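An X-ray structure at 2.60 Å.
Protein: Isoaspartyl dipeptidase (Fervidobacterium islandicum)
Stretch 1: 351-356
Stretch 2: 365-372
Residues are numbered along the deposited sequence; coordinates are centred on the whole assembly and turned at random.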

# COMPACT_ATOMS: atom_id res chain seq x y z
N ASP A 351 -25.01 -35.23 13.28
CA ASP A 351 -25.31 -35.07 11.83
C ASP A 351 -25.32 -36.47 11.23
O ASP A 351 -24.49 -37.32 11.66
CB ASP A 351 -24.32 -34.10 11.16
CG ASP A 351 -24.47 -32.64 11.60
OD1 ASP A 351 -25.41 -31.98 11.12
OD2 ASP A 351 -23.65 -32.17 12.44
N ALA A 352 -26.23 -36.71 10.28
CA ALA A 352 -26.51 -38.04 9.70
C ALA A 352 -25.46 -38.35 8.64
O ALA A 352 -25.83 -38.45 7.44
CB ALA A 352 -27.91 -38.10 9.14
N ASP A 353 -24.21 -38.54 9.07
CA ASP A 353 -23.10 -38.98 8.20
C ASP A 353 -22.69 -40.39 8.62
O ASP A 353 -22.21 -40.52 9.78
CB ASP A 353 -21.89 -38.04 8.29
CG ASP A 353 -22.17 -36.56 8.09
OD1 ASP A 353 -23.24 -36.22 7.54
OD2 ASP A 353 -21.26 -35.76 8.47
N PHE A 354 -22.85 -41.37 7.72
CA PHE A 354 -22.70 -42.82 7.99
C PHE A 354 -22.07 -43.54 6.80
O PHE A 354 -22.24 -43.08 5.67
CB PHE A 354 -24.05 -43.53 8.14
CG PHE A 354 -25.08 -42.83 8.98
CD1 PHE A 354 -24.80 -42.43 10.28
CD2 PHE A 354 -26.36 -42.63 8.50
CE1 PHE A 354 -25.74 -41.77 11.04
CE2 PHE A 354 -27.32 -42.00 9.28
CZ PHE A 354 -27.01 -41.58 10.55
N ILE A 355 -21.37 -44.65 7.05
CA ILE A 355 -21.04 -45.63 5.98
C ILE A 355 -21.64 -46.98 6.37
O ILE A 355 -21.81 -47.29 7.57
CB ILE A 355 -19.53 -45.71 5.69
CG1 ILE A 355 -18.72 -46.16 6.90
CG2 ILE A 355 -19.01 -44.39 5.14
CD1 ILE A 355 -17.27 -46.53 6.60
N LEU A 356 -22.00 -47.74 5.37
CA LEU A 356 -22.50 -49.12 5.53
C LEU A 356 -21.45 -50.03 4.93
O LEU A 356 -21.09 -49.86 3.77
CB LEU A 356 -23.85 -49.21 4.84
CG LEU A 356 -25.00 -48.56 5.60
CD1 LEU A 356 -26.17 -48.28 4.68
CD2 LEU A 356 -25.44 -49.44 6.77
N VAL A 365 -20.34 -50.20 1.01
CA VAL A 365 -21.43 -50.45 0.02
C VAL A 365 -22.41 -49.28 0.06
O VAL A 365 -23.14 -49.11 -0.92
CB VAL A 365 -22.14 -51.81 0.25
CG1 VAL A 365 -21.16 -52.98 0.10
CG2 VAL A 365 -22.84 -51.88 1.59
N SER A 366 -22.51 -48.55 1.15
CA SER A 366 -23.37 -47.34 1.12
C SER A 366 -22.75 -46.21 1.94
O SER A 366 -21.98 -46.49 2.89
CB SER A 366 -24.78 -47.69 1.50
OG SER A 366 -25.29 -48.61 0.56
N VAL A 367 -22.99 -44.98 1.49
CA VAL A 367 -22.38 -43.76 2.08
C VAL A 367 -23.45 -42.70 2.18
O VAL A 367 -24.08 -42.42 1.17
CB VAL A 367 -21.18 -43.25 1.27
CG1 VAL A 367 -20.58 -42.04 1.96
CG2 VAL A 367 -20.15 -44.33 1.11
N ILE A 368 -23.64 -42.17 3.38
CA ILE A 368 -24.71 -41.20 3.69
C ILE A 368 -24.05 -39.95 4.31
O ILE A 368 -23.16 -40.11 5.17
CB ILE A 368 -25.76 -41.86 4.60
CG1 ILE A 368 -26.30 -43.12 3.93
CG2 ILE A 368 -26.87 -40.90 4.95
CD1 ILE A 368 -27.38 -43.80 4.73
N SER A 369 -24.42 -38.77 3.81
CA SER A 369 -23.91 -37.45 4.27
C SER A 369 -25.09 -36.51 4.36
O SER A 369 -25.82 -36.40 3.38
CB SER A 369 -22.84 -36.92 3.36
OG SER A 369 -22.29 -35.73 3.91
N LYS A 370 -25.29 -35.91 5.53
CA LYS A 370 -26.42 -35.01 5.78
C LYS A 370 -27.70 -35.76 5.42
O LYS A 370 -28.70 -35.12 5.02
CB LYS A 370 -26.26 -33.73 4.96
CG LYS A 370 -24.89 -33.06 5.07
CD LYS A 370 -24.68 -31.85 4.18
CE LYS A 370 -23.77 -32.13 3.00
NZ LYS A 370 -23.12 -30.90 2.49
N GLY A 371 -27.67 -37.08 5.55
CA GLY A 371 -28.88 -37.94 5.43
C GLY A 371 -29.26 -38.19 3.99
O GLY A 371 -30.35 -38.69 3.79
N GLU A 372 -28.39 -37.86 3.04
CA GLU A 372 -28.59 -38.13 1.60
C GLU A 372 -27.67 -39.31 1.25
O GLU A 372 -26.53 -39.37 1.77
CB GLU A 372 -28.34 -36.85 0.78
CG GLU A 372 -27.89 -37.08 -0.67
CD GLU A 372 -27.37 -35.88 -1.47
OE1 GLU A 372 -27.28 -34.76 -0.90
OE2 GLU A 372 -27.05 -36.07 -2.67

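Residues 354-356 and 365-369 are neighbouring strands of one sheet. They run antiparallel, with an angle of 171° between their directions and a closest axis approach of 4.6 Å. Phe-354 pairs with Ile-368, Ile-355 with Val-367, and Leu-356 with Ser-366.

The first and last of these are hydrogen-bonded pairs. Phe-354 N donates to Ile-368 O at 2.9 Å, and Ile-368 N returns the bond to Phe-354 O at 2.8 Å. Leu-356 N donates to Ser-366 O at 2.8 Å. Leu-356 O accepts twice, from Ser-366 N at 3.3 Å and from Val-365 N at 2.9 Å. The shorter of these two bonds comes from Val-365, whose psi of -25° departs from extended strand geometry. Ile-355 and Val-367 form the non-hydrogen-bonded pair between them. There Ile-355 CA lies 3.3 Å from Ser-366 O in a CA-H...O contact. Asp-353 CA makes a similar contact with Ile-368 O at 3.2 Å.

Side chains alternate across the sheet. Phe-354, Leu-356, Ser-366 and Ile-368 share one face; Ile-355 and Val-367 lie on the other.

Phe-354 is in the m rotamer, with chi1 at -44°. Its ring meets Ile-368 obliquely. Ile-368 is m,t, and in this conformation both of its branch ends come up to the ring: Ile-368 CG2 lies 4.0 Å and Ile-368 CD1 4.1 Å from Phe-354 CD2. The contact is apolar, and both residues are buried.

Leu-356 is m,t and has the largest area covered by the opposite stretch. Its CD1 reaches 3.5 Å from Ser-366 CB, so a methyl group packs on the aliphatic part of the serine. The Ser-366 hydroxyl, with chi1 at -62° (m), turns back to its own backbone: OG donates to Val-365 O at 2.7 Å. This satisfies a polar group beside an apolar neighbour. Val-365, also m, adds a looser contact, CG2 to Leu-356 CB at 4.3 Å.

On the other face the packing is lighter. Ile-355 is p,t, and the end of its side chain leads away from the partner strand. Its CG2 branch still lies 4.2 Å from CG2 of Val-367, which is t.

Beyond the paired residues, the second stretch makes a type I' turn from Ser-369 to Glu-372. Ser-369 N donates to Glu-372 O, and Glu-372 N to Ser-369 O, both at 3.0 Å. Lys-370 and Gly-371 occupy the turn with positive phi, a region that glycine enters easily.

Asp-353 links its own stretch to this turn. Its CB points sideways, but with chi1 at -52° (m) and chi2 at -18° the carboxylate end comes nearer. OD1 accepts a hydrogen bond from Lys-370 N at 2.9 Å and a nearly straight 170°. OD2 is bonded elsewhere in the structure. The lysine's CB points away, and its ammonium is also satisfied elsewhere. Next to it, Gly-371 N donates to Ala-352 O at 3.0 Å, although the position of that nitrogen is less certain.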